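Local coordinates for sister chromatid cohesion protein (Chaetomium thermophilum, PDB 5T8V) that probably loads cohesin onto chromatin, this chain being the C-terminal, HEAT-repeat part of the loader Scc2, at residues 949-953 / 976-980; 965-970 / 1024-1028; 980-985 / 1038-1042; 988-993 / 1006-1012. All blocks are in the same frame, centred on the assembly; numbering follows the deposited sequence.

Interaction 1. Residues 949-953 / 976-980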
loop_
_atom_site.group_PDB
_atom_site.type_symbol
_atom_site.label_atom_id
_atom_site.label_comp_id
_atom_site.label_asym_id
_atom_site.label_seq_id
_atom_site.Cartn_x
_atom_site.Cartn_y
_atom_site.Cartn_z
ATOM N N SER A 949 -20.577 64.548 18.071
ATOM C CA SER A 949 -19.417 63.853 18.619
ATOM C C SER A 949 -18.231 64.800 18.777
ATOM O O SER A 949 -17.573 64.822 19.823
ATOM C CB SER A 949 -19.051 62.670 17.725
ATOM O OG SER A 949 -20.105 61.723 17.682
ATOM N N LEU A 950 -17.947 65.598 17.745
ATOM C CA LEU A 950 -16.830 66.537 17.817
ATOM C C LEU A 950 -17.042 67.557 18.932
ATOM O O LEU A 950 -16.144 67.800 19.753
ATOM C CB LEU A 950 -16.657 67.234 16.467
ATOM C CG LEU A 950 -16.227 66.321 15.316
ATOM C CD1 LEU A 950 -16.446 66.996 13.971
ATOM C CD2 LEU A 950 -14.771 65.915 15.477
ATOM N N LYS A 951 -18.226 68.174 18.967
ATOM C CA LYS A 951 -18.574 69.059 20.073
ATOM C C LYS A 951 -18.270 68.389 21.404
ATOM O O LYS A 951 -17.631 68.978 22.280
ATOM C CB LYS A 951 -20.054 69.449 19.993
ATOM C CG LYS A 951 -20.405 70.382 18.837
ATOM C CD LYS A 951 -19.967 71.812 19.118
ATOM C CE LYS A 951 -20.035 72.674 17.867
ATOM N NZ LYS A 951 -19.332 73.977 18.042
ATOM N N GLY A 952 -18.705 67.137 21.562
ATOM C CA GLY A 952 -18.381 66.405 22.774
ATOM C C GLY A 952 -16.887 66.327 23.026
ATOM O O GLY A 952 -16.436 66.423 24.171
ATOM N N ILE A 953 -16.099 66.158 21.962
ATOM C CA ILE A 953 -14.647 66.056 22.115
ATOM C C ILE A 953 -14.083 67.351 22.689
ATOM O O ILE A 953 -13.413 67.355 23.731
ATOM C CB ILE A 953 -13.987 65.698 20.771
ATOM C CG1 ILE A 953 -14.368 64.271 20.369
ATOM C CG2 ILE A 953 -12.466 65.839 20.855
ATOM C CD1 ILE A 953 -13.909 63.864 18.980
ATOM N N TYR A 976 -16.664 59.075 21.558
ATOM C CA TYR A 976 -16.689 60.192 20.618
ATOM C C TYR A 976 -15.679 59.977 19.496
ATOM O O TYR A 976 -16.032 59.975 18.310
ATOM C CB TYR A 976 -16.402 61.504 21.353
ATOM C CG TYR A 976 -17.496 61.962 22.297
ATOM C CD1 TYR A 976 -18.838 61.783 21.985
ATOM C CD2 TYR A 976 -17.182 62.583 23.501
ATOM C CE1 TYR A 976 -19.834 62.205 22.844
ATOM C CE2 TYR A 976 -18.173 63.008 24.366
ATOM C CZ TYR A 976 -19.497 62.817 24.032
ATOM O OH TYR A 976 -20.486 63.238 24.890
ATOM N N SER A 977 -14.409 59.793 19.862
ATOM C CA SER A 977 -13.363 59.588 18.867
ATOM C C SER A 977 -13.633 58.357 18.016
ATOM O O SER A 977 -13.294 58.342 16.828
ATOM C CB SER A 977 -12.007 59.457 19.555
ATOM O OG SER A 977 -11.904 58.215 20.228
ATOM N N LEU A 978 -14.219 57.312 18.599
ATOM C CA LEU A 978 -14.542 56.127 17.813
ATOM C C LEU A 978 -15.579 56.454 16.745
ATOM O O LEU A 978 -15.423 56.086 15.574
ATOM C CB LEU A 978 -15.038 55.009 18.730
ATOM C CG LEU A 978 -15.366 53.691 18.024
ATOM C CD1 LEU A 978 -14.119 53.080 17.406
ATOM C CD2 LEU A 978 -16.026 52.709 18.977
ATOM N N ILE A 979 -16.647 57.155 17.133
ATOM C CA ILE A 979 -17.698 57.512 16.182
ATOM C C ILE A 979 -17.133 58.397 15.078
ATOM O O ILE A 979 -17.352 58.152 13.886
ATOM C CB ILE A 979 -18.869 58.196 16.912
ATOM C CG1 ILE A 979 -19.497 57.233 17.922
ATOM C CG2 ILE A 979 -19.924 58.679 15.912
ATOM C CD1 ILE A 979 -20.484 57.889 18.873
ATOM N N VAL A 980 -16.403 59.447 15.460
ATOM C CA VAL A 980 -15.797 60.325 14.462
ATOM C C VAL A 980 -14.902 59.527 13.523
ATOM O O VAL A 980 -14.930 59.717 12.300
ATOM C CB VAL A 980 -15.020 61.461 15.154
ATOM C CG1 VAL A 980 -14.297 62.330 14.123
ATOM C CG2 VAL A 980 -15.959 62.309 15.996
#

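Interaction 2. Residues 965-970 / 1024-1028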
loop_
_atom_site.group_PDB
_atom_site.type_symbol
_atom_site.label_atom_id
_atom_site.label_comp_id
_atom_site.label_asym_id
_atom_site.label_seq_id
_atom_site.Cartn_x
_atom_site.Cartn_y
_atom_site.Cartn_z
ATOM N N LEU A 965 -9.857 65.180 34.251
ATOM C CA LEU A 965 -10.788 64.170 33.761
ATOM C C LEU A 965 -11.187 63.205 34.872
ATOM O O LEU A 965 -11.072 63.528 36.059
ATOM C CB LEU A 965 -10.162 63.408 32.589
ATOM C CG LEU A 965 -9.797 64.245 31.365
ATOM C CD1 LEU A 965 -8.897 63.452 30.431
ATOM C CD2 LEU A 965 -11.057 64.690 30.636
ATOM N N ASP A 966 -11.666 62.024 34.493
ATOM C CA ASP A 966 -11.982 60.952 35.428
ATOM C C ASP A 966 -12.148 59.680 34.609
ATOM O O ASP A 966 -12.112 59.706 33.376
ATOM C CB ASP A 966 -13.240 61.255 36.249
ATOM C CG ASP A 966 -14.428 61.630 35.384
ATOM O OD1 ASP A 966 -14.401 61.338 34.171
ATOM O OD2 ASP A 966 -15.393 62.215 35.920
ATOM N N GLN A 967 -12.330 58.560 35.308
ATOM C CA GLN A 967 -12.434 57.280 34.621
ATOM C C GLN A 967 -13.672 57.183 33.737
ATOM O O GLN A 967 -13.765 56.249 32.933
ATOM C CB GLN A 967 -12.437 56.137 35.639
ATOM C CG GLN A 967 -11.867 54.834 35.103
ATOM C CD GLN A 967 -10.407 54.962 34.708
ATOM O OE1 GLN A 967 -9.584 55.450 35.481
ATOM N NE2 GLN A 967 -10.081 54.532 33.493
ATOM N N LEU A 968 -14.613 58.119 33.856
ATOM C CA LEU A 968 -15.836 58.112 33.062
ATOM C C LEU A 968 -15.755 59.011 31.837
ATOM O O LEU A 968 -16.202 58.616 30.757
ATOM C CB LEU A 968 -17.026 58.538 33.928
ATOM C CG LEU A 968 -18.366 58.739 33.215
ATOM C CD1 LEU A 968 -18.751 57.511 32.403
ATOM C CD2 LEU A 968 -19.455 59.067 34.224
ATOM N N LYS A 969 -15.196 60.215 31.975
ATOM C CA LYS A 969 -15.064 61.099 30.822
ATOM C C LYS A 969 -14.107 60.527 29.783
ATOM O O LYS A 969 -14.264 60.795 28.586
ATOM C CB LYS A 969 -14.595 62.485 31.272
ATOM C CG LYS A 969 -15.630 63.265 32.076
ATOM C CD LYS A 969 -15.152 64.678 32.385
ATOM C CE LYS A 969 -16.134 65.415 33.287
ATOM N NZ LYS A 969 -16.121 64.891 34.681
ATOM N N ILE A 970 -13.121 59.738 30.214
ATOM C CA ILE A 970 -12.186 59.132 29.271
ATOM C C ILE A 970 -12.907 58.135 28.371
ATOM O O ILE A 970 -12.609 58.032 27.176
ATOM C CB ILE A 970 -11.018 58.472 30.027
ATOM C CG1 ILE A 970 -10.156 59.547 30.696
ATOM C CG2 ILE A 970 -10.171 57.614 29.078
ATOM C CD1 ILE A 970 -9.041 59.001 31.578
ATOM N N TRP A 1024 -1.202 63.196 27.690
ATOM C CA TRP A 1024 -2.462 62.567 28.050
ATOM C C TRP A 1024 -2.233 61.137 28.518
ATOM O O TRP A 1024 -1.197 60.533 28.223
ATOM C CB TRP A 1024 -3.406 62.574 26.850
ATOM C CG TRP A 1024 -3.730 63.947 26.354
ATOM C CD1 TRP A 1024 -3.061 64.653 25.398
ATOM C CD2 TRP A 1024 -4.806 64.786 26.793
ATOM N NE1 TRP A 1024 -3.654 65.878 25.213
ATOM C CE2 TRP A 1024 -4.727 65.985 26.058
ATOM C CE3 TRP A 1024 -5.827 64.640 27.737
ATOM C CZ2 TRP A 1024 -5.630 67.029 26.235
ATOM C CZ3 TRP A 1024 -6.722 65.677 27.912
ATOM C CH2 TRP A 1024 -6.619 66.857 27.165
ATOM N N PRO A 1025 -3.186 60.560 29.256
ATOM C CA PRO A 1025 -3.047 59.152 29.653
ATOM C C PRO A 1025 -3.157 58.214 28.463
ATOM O O PRO A 1025 -3.414 58.656 27.339
ATOM C CB PRO A 1025 -4.200 58.948 30.645
ATOM C CG PRO A 1025 -5.202 59.982 30.280
ATOM C CD PRO A 1025 -4.418 61.166 29.793
ATOM N N LEU A 1026 -2.967 56.917 28.697
ATOM C CA LEU A 1026 -2.974 55.960 27.598
ATOM C C LEU A 1026 -4.391 55.680 27.109
ATOM O O LEU A 1026 -4.617 55.542 25.900
ATOM C CB LEU A 1026 -2.290 54.663 28.036
ATOM C CG LEU A 1026 -1.615 53.828 26.945
ATOM C CD1 LEU A 1026 -0.491 54.603 26.273
ATOM C CD2 LEU A 1026 -1.079 52.532 27.532
ATOM N N ASP A 1027 -5.356 55.604 28.029
ATOM C CA ASP A 1027 -6.745 55.377 27.643
ATOM C C ASP A 1027 -7.276 56.480 26.738
ATOM O O ASP A 1027 -8.306 56.284 26.082
ATOM C CB ASP A 1027 -7.626 55.262 28.888
ATOM C CG ASP A 1027 -7.329 54.018 29.703
ATOM O OD1 ASP A 1027 -6.790 53.044 29.134
ATOM O OD2 ASP A 1027 -7.640 54.013 30.914
ATOM N N VAL A 1028 -6.610 57.628 26.693
ATOM C CA VAL A 1028 -6.991 58.728 25.813
ATOM C C VAL A 1028 -6.168 58.722 24.533
ATOM O O VAL A 1028 -6.707 58.878 23.437
ATOM C CB VAL A 1028 -6.857 60.074 26.560
ATOM C CG1 VAL A 1028 -7.094 61.251 25.617
ATOM C CG2 VAL A 1028 -7.831 60.125 27.726
#

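Interaction 3. Residues 980-985 / 1038-1042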
loop_
_atom_site.group_PDB
_atom_site.type_symbol
_atom_site.label_atom_id
_atom_site.label_comp_id
_atom_site.label_asym_id
_atom_site.label_seq_id
_atom_site.Cartn_x
_atom_site.Cartn_y
_atom_site.Cartn_z
ATOM N N VAL A 980 -16.403 59.447 15.460
ATOM C CA VAL A 980 -15.797 60.325 14.462
ATOM C C VAL A 980 -14.902 59.527 13.523
ATOM O O VAL A 980 -14.930 59.717 12.300
ATOM C CB VAL A 980 -15.020 61.461 15.154
ATOM C CG1 VAL A 980 -14.297 62.330 14.123
ATOM C CG2 VAL A 980 -15.959 62.309 15.996
ATOM N N GLY A 981 -14.100 58.618 14.077
ATOM C CA GLY A 981 -13.152 57.883 13.255
ATOM C C GLY A 981 -13.836 56.969 12.260
ATOM O O GLY A 981 -13.491 56.952 11.074
ATOM N N MET A 982 -14.816 56.193 12.726
ATOM C CA MET A 982 -15.549 55.320 11.817
ATOM C C MET A 982 -16.281 56.129 10.755
ATOM O O MET A 982 -16.271 55.771 9.569
ATOM C CB MET A 982 -16.530 54.453 12.607
ATOM C CG MET A 982 -15.868 53.497 13.594
ATOM S SD MET A 982 -14.540 52.509 12.872
ATOM C CE MET A 982 -15.283 51.987 11.339
ATOM N N ALA A 983 -16.919 57.228 11.161
ATOM C CA ALA A 983 -17.575 58.104 10.197
ATOM C C ALA A 983 -16.596 58.540 9.116
ATOM O O ALA A 983 -16.882 58.429 7.920
ATOM C CB ALA A 983 -18.170 59.316 10.913
ATOM N N GLY A 984 -15.425 59.031 9.524
ATOM C CA GLY A 984 -14.407 59.392 8.554
ATOM C C GLY A 984 -13.987 58.228 7.680
ATOM O O GLY A 984 -13.625 58.419 6.516
ATOM N N LYS A 985 -14.036 57.008 8.220
ATOM C CA LYS A 985 -13.629 55.840 7.445
ATOM C C LYS A 985 -14.629 55.538 6.336
ATOM O O LYS A 985 -14.239 55.304 5.185
ATOM C CB LYS A 985 -13.471 54.626 8.362
ATOM C CG LYS A 985 -13.088 53.347 7.624
ATOM C CD LYS A 985 -12.791 52.209 8.586
ATOM C CE LYS A 985 -12.452 50.922 7.851
ATOM N NZ LYS A 985 -11.526 50.055 8.636
ATOM N N LEU A 1038 -8.302 55.768 11.448
ATOM C CA LEU A 1038 -9.493 55.444 10.669
ATOM C C LEU A 1038 -9.820 56.554 9.678
ATOM O O LEU A 1038 -10.241 56.282 8.547
ATOM C CB LEU A 1038 -10.677 55.202 11.606
ATOM C CG LEU A 1038 -10.583 53.985 12.526
ATOM C CD1 LEU A 1038 -11.433 54.193 13.769
ATOM C CD2 LEU A 1038 -11.021 52.736 11.785
ATOM N N VAL A 1039 -9.642 57.810 10.084
ATOM C CA VAL A 1039 -9.919 58.925 9.185
ATOM C C VAL A 1039 -8.922 58.938 8.033
ATOM O O VAL A 1039 -9.301 59.042 6.861
ATOM C CB VAL A 1039 -9.900 60.255 9.959
ATOM C CG1 VAL A 1039 -10.043 61.441 9.009
ATOM C CG2 VAL A 1039 -11.008 60.274 11.003
ATOM N N CYS A 1040 -7.631 58.830 8.352
ATOM C CA CYS A 1040 -6.598 58.978 7.333
ATOM C C CYS A 1040 -6.648 57.847 6.314
ATOM O O CYS A 1040 -6.409 58.072 5.122
ATOM C CB CYS A 1040 -5.220 59.040 7.988
ATOM S SG CYS A 1040 -4.929 60.529 8.961
ATOM N N GLN A 1041 -6.953 56.623 6.756
ATOM C CA GLN A 1041 -6.914 55.495 5.829
ATOM C C GLN A 1041 -7.867 55.696 4.658
ATOM O O GLN A 1041 -7.627 55.165 3.568
ATOM C CB GLN A 1041 -7.228 54.191 6.565
ATOM C CG GLN A 1041 -8.705 53.905 6.772
ATOM C CD GLN A 1041 -8.940 52.575 7.450
ATOM O OE1 GLN A 1041 -9.675 51.731 6.941
ATOM N NE2 GLN A 1041 -8.311 52.377 8.603
ATOM N N SER A 1042 -8.945 56.457 4.857
ATOM C CA SER A 1042 -9.888 56.765 3.789
ATOM C C SER A 1042 -9.721 58.174 3.232
ATOM O O SER A 1042 -10.345 58.497 2.215
ATOM C CB SER A 1042 -11.326 56.582 4.282
ATOM O OG SER A 1042 -11.607 55.213 4.520
#

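Interaction 4. Residues 988-993 / 1006-1012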
loop_
_atom_site.group_PDB
_atom_site.type_symbol
_atom_site.label_atom_id
_atom_site.label_comp_id
_atom_site.label_asym_id
_atom_site.label_seq_id
_atom_site.Cartn_x
_atom_site.Cartn_y
_atom_site.Cartn_z
ATOM N N ASN A 988 -17.547 60.185 4.097
ATOM C CA ASN A 988 -16.842 61.459 4.050
ATOM C C ASN A 988 -17.817 62.515 3.546
ATOM O O ASN A 988 -18.178 62.526 2.364
ATOM C CB ASN A 988 -15.604 61.372 3.161
ATOM C CG ASN A 988 -14.453 62.216 3.680
ATOM O OD1 ASN A 988 -14.373 62.509 4.874
ATOM N ND2 ASN A 988 -13.555 62.608 2.784
ATOM N N LEU A 989 -18.247 63.395 4.445
ATOM C CA LEU A 989 -19.236 64.425 4.127
ATOM C C LEU A 989 -18.571 65.698 3.613
ATOM O O LEU A 989 -18.854 66.802 4.074
ATOM C CB LEU A 989 -20.088 64.709 5.359
ATOM C CG LEU A 989 -20.872 63.515 5.913
ATOM C CD1 LEU A 989 -21.486 63.857 7.261
ATOM C CD2 LEU A 989 -21.953 63.076 4.934
ATOM N N ASP A 990 -17.674 65.545 2.639
ATOM C CA ASP A 990 -16.991 66.706 2.078
ATOM C C ASP A 990 -17.944 67.590 1.287
ATOM O O ASP A 990 -17.718 68.801 1.178
ATOM C CB ASP A 990 -15.832 66.256 1.191
ATOM C CG ASP A 990 -14.782 65.472 1.955
ATOM O OD1 ASP A 990 -14.765 65.560 3.201
ATOM O OD2 ASP A 990 -13.973 64.773 1.309
ATOM N N SER A 991 -19.011 67.012 0.729
ATOM C CA SER A 991 -19.985 67.806 -0.008
ATOM C C SER A 991 -20.785 68.725 0.907
ATOM O O SER A 991 -21.296 69.750 0.442
ATOM C CB SER A 991 -20.931 66.888 -0.786
ATOM O OG SER A 991 -21.679 66.068 0.090
ATOM N N HIS A 992 -20.905 68.384 2.185
ATOM C CA HIS A 992 -21.602 69.222 3.163
ATOM C C HIS A 992 -20.619 70.086 3.942
ATOM O O HIS A 992 -20.680 70.193 5.166
ATOM C CB HIS A 992 -22.425 68.352 4.104
ATOM C CG HIS A 992 -23.437 67.501 3.403
ATOM N ND1 HIS A 992 -23.094 66.371 2.694
ATOM C CD2 HIS A 992 -24.781 67.622 3.292
ATOM C CE1 HIS A 992 -24.183 65.829 2.178
ATOM N NE2 HIS A 992 -25.220 66.568 2.528
ATOM N N HIS A 993 -19.693 70.722 3.222
ATOM C CA HIS A 993 -18.719 71.599 3.857
ATOM C C HIS A 993 -19.358 72.821 4.500
ATOM O O HIS A 993 -18.662 73.561 5.205
ATOM C CB HIS A 993 -17.669 72.045 2.836
ATOM C CG HIS A 993 -18.236 72.770 1.656
ATOM N ND1 HIS A 993 -18.877 72.124 0.620
ATOM C CD2 HIS A 993 -18.248 74.087 1.343
ATOM C CE1 HIS A 993 -19.264 73.013 -0.277
ATOM N NE2 HIS A 993 -18.895 74.212 0.138
ATOM N N ALA A 1006 -13.243 73.212 3.472
ATOM C CA ALA A 1006 -14.135 72.228 2.859
ATOM C C ALA A 1006 -13.528 70.829 2.902
ATOM O O ALA A 1006 -13.671 70.040 1.966
ATOM C CB ALA A 1006 -14.488 72.622 1.422
ATOM N N SER A 1007 -12.850 70.512 4.005
ATOM C CA SER A 1007 -12.218 69.211 4.183
ATOM C C SER A 1007 -13.029 68.284 5.081
ATOM O O SER A 1007 -13.311 67.145 4.698
ATOM C CB SER A 1007 -10.809 69.385 4.759
ATOM O OG SER A 1007 -10.155 68.132 4.868
ATOM N N VAL A 1008 -13.399 68.746 6.275
ATOM C CA VAL A 1008 -14.092 67.921 7.264
ATOM C C VAL A 1008 -13.124 66.868 7.790
ATOM O O VAL A 1008 -12.863 66.800 8.996
ATOM C CB VAL A 1008 -15.361 67.268 6.682
ATOM C CG1 VAL A 1008 -16.149 66.571 7.784
ATOM C CG2 VAL A 1008 -16.226 68.311 5.982
ATOM N N SER A 1009 -12.595 66.034 6.891
ATOM C CA SER A 1009 -11.517 65.120 7.253
ATOM C C SER A 1009 -10.464 65.834 8.090
ATOM O O SER A 1009 -10.129 65.404 9.202
ATOM C CB SER A 1009 -10.888 64.538 5.985
ATOM O OG SER A 1009 -11.872 64.279 4.997
ATOM N N LYS A 1010 -9.942 66.946 7.568
ATOM C CA LYS A 1010 -8.952 67.720 8.305
ATOM C C LYS A 1010 -9.545 68.356 9.553
ATOM O O LYS A 1010 -8.813 68.632 10.507
ATOM C CB LYS A 1010 -8.350 68.797 7.404
ATOM C CG LYS A 1010 -7.510 69.815 8.152
ATOM C CD LYS A 1010 -6.540 70.528 7.232
ATOM C CE LYS A 1010 -5.821 71.648 7.962
ATOM N NZ LYS A 1010 -4.650 72.154 7.197
ATOM N N LEU A 1011 -10.854 68.612 9.568
ATOM C CA LEU A 1011 -11.484 69.124 10.781
ATOM C C LEU A 1011 -11.475 68.067 11.878
ATOM O O LEU A 1011 -11.079 68.339 13.019
ATOM C CB LEU A 1011 -12.911 69.585 10.476
ATOM C CG LEU A 1011 -13.746 70.105 11.650
ATOM C CD1 LEU A 1011 -13.034 71.236 12.378
ATOM C CD2 LEU A 1011 -15.113 70.566 11.164
ATOM N N MET A 1012 -11.893 66.845 11.540
ATOM C CA MET A 1012 -11.853 65.749 12.501
ATOM C C MET A 1012 -10.432 65.516 13.000
ATOM O O MET A 1012 -10.181 65.473 14.212
ATOM C CB MET A 1012 -12.425 64.483 11.857
ATOM C CG MET A 1012 -13.856 64.656 11.353
ATOM S SD MET A 1012 -14.601 63.163 10.665
ATOM C CE MET A 1012 -13.736 63.022 9.107
#

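Interaction 1. Residues 949-953 / 976-980
Tyr-976 lays one face of its ring over the backbone of Gly-952. The Gly-952 CA lies 4.0 Å from the centroid of the Tyr-976 ring, a CH-pi contact 22° off the ring normal and offset toward the rim. Gly-952 has no side chain, so the ring rests on bare main chain. Chi1 of Tyr-976 is -69°, which sets the ring beside its own backbone N and lays it along the other helix from Ser-949 to Gly-952. At the root of the ring, the Ile-953 and Tyr-976 side chains run antiparallel past one another, with Ile-953 CG1 3.6 Å from Tyr-976 CB.

Val-980 makes most of its contacts here through its CG2 methyl. Val-980 CG2 meets Ser-949 CB at 3.6 Å, Leu-950 CD2 at 3.8 Å and Ile-953 CD1 at 3.9 Å. The Leu-950 side chain crosses that of Val-980 at about a right angle. Ser-949 OG touches Ile-979 CG2 at 3.5 Å, but its hydrogen bond goes to Leu-945 O in its own helix.

The two helix segments approach to 9.0 Å between axes and run at 144°, so they are roughly antiparallel. They belong to the successive helices 940-960 and 969-986. Helix 1009-1016 packs against both, with Ile-1015 on Leu-950 and Ile-953 and Met-1012 on Val-980. Helix 1026-1042 reaches Val-980 through Cys-1035.

Interaction 2. Residues 965-970 / 1024-1028
Ile-970 lies across both Val-1028 and Asp-1027, each time at about a right angle. The CG2 branch makes the closest contacts: Ile-970 CG2 is 3.5 Å from Asp-1027 CB and 3.7 Å from Val-1028 CG2. With chi1 at -68°, the other branch of Ile-970 turns toward its own backbone N. At its end, Ile-970 CD1 approaches Pro-1025 CG at a slant, 4.2 Å away.

Leu-965 meets Trp-1024 differently. Leu-965 CD1 comes to the edge of the indole, near the ring plane, 4.0 Å from Trp-1024 CZ3. The two side chains stand nearly perpendicular.

Gln-967 bends at chi2 (62°), and this brings its amide toward the Asp-1027 carboxylate. The two planes are 85° apart. Gln-967 NE2 stays 3.6 Å from Asp-1027 OD2, so the pair is only loosely associated at the exposed surface.

Asp-966 does not touch the other segment but shapes its own. Asp-966 OD1 caps the start of the helix by accepting from Lys-969 N at 2.6 Å, and weakly from Leu-968 N. Lys-969 NZ forms a salt bridge with Asp-966 OD2 at 3.0 Å, from above the carboxylate plane.

The contact lies near the surface and joins the beginnings of helices 969-986 and 1026-1042. Helix 940-960 packs against it, where Ala-960 touches both Leu-965 and Trp-1024, and Thr-956 touches Leu-965. The indole of Trp-1024 also meets the Phe-1019 ring.

Interaction 3. Residues 980-985 / 1038-1042
Leu-1038 packs against bare backbone at Gly-981, where the two helices come very close. The axes of the segments approach to 7.3 Å and run nearly parallel, 9° apart. Gly-981 and Gly-984 are consistent with this approach, since neither has a side chain to hold the helices apart. The CA atoms of Gly-984 and Val-1039 are only 4.6 Å from each other. Leu-1038 CB sits 3.4 Å from Gly-981 O, and Val-1039 CG2 lies 3.9 Å from Gly-981 CA. Met-982 starts out pointing away from the other helix, but its chain bends at chi2 and chi3 and returns. Met-982 SD reaches both methyls of Leu-1038, with Leu-1038 CD1 the nearer at 3.6 Å.

The other side is more polar and partly exposed. Lys-985 is extended from CB onward, with CG anti to the backbone N (chi1 178°). Its aliphatic part passes Leu-1038, with Lys-985 CD 3.7 Å from Leu-1038 CD2. Beyond that, Lys-985 NZ gives a weak hydrogen bond to Gln-1041 OE1 at 3.0 Å, and it has a long, weak ion pair with Asp-923 of helix 919-935. The firmer link is Ser-1042 OG, which donates to Lys-985 O at 2.7 Å. It arrives in the carbonyl plane, on a lone pair. This hydroxyl ties the two helices together near their C-terminal ends.

Helices 969-986 and 1026-1042 are separated in the chain by the short helix 1009-1016. Parallel packing of helices separated by another helix is consistent with the stacked helices of a HEAT-repeat solenoid.

Interaction 4. Residues 988-993 / 1006-1012
His-993 and Ala-1006 bring the two backbones to 4.7 Å between CA atoms, and from there the chains run in opposite directions and spread to 7.2 Å between the CA atoms of Asn-988 and Ser-1009. Leu-989 is the centre of an inverse gamma turn. Leu-989 O meets Val-1008 CG2 at 3.6 Å. At the close end the contact is apolar: His-993 CB rests 3.5 Å from Ala-1006 CB. Chi1 of His-993 is 59°, which puts CG between the backbone N and the carbonyl carbon, and the ring then approaches Ala-1006 obliquely.

The 1006-1012 segment is the lead-in to helix 1009-1016, one of the short helices of the HEAT-repeat region. Ser-1007 forms an ST motif there, its OG accepting from Lys-1010 N at 3.0 Å with an N-H...O angle of 159°. Val-1008 takes the N-cap position and also packs on Phe-996 of the intervening loop.

At the wide end the meeting is polar. Ser-1009 OG sits at the end of the Asn-988 amide, 3.1 Å from Asn-988 OD1 and 3.2 Å from Asn-988 ND2. A weak hydrogen bond also joins Ser-1009 OG to the hydroxyl of Ser-1043, which lies near the end of helix 1026-1042 and touches Asn-988 as well.

In the fold
All four contacts lie in one patch of the helical solenoid, their centres about 59 to 69 Å from the centre of the chain. Helix 969-986 takes part in interactions 1, 2 and 3, and the loop after it in interaction 4. Interactions 1 and 3 share Val-980, and their centres are about 12 Å apart. Met-1012 links interaction 4 to both: its SD is 3.6 Å from Val-980 CG1, and its CE is 3.7 Å from Gly-984 CA. Interactions 2 and 3 join the same two helices, 969-986 and 1026-1042, at centres about 21 Å apart. Interaction 4 is nested in the chain loops that both of them close.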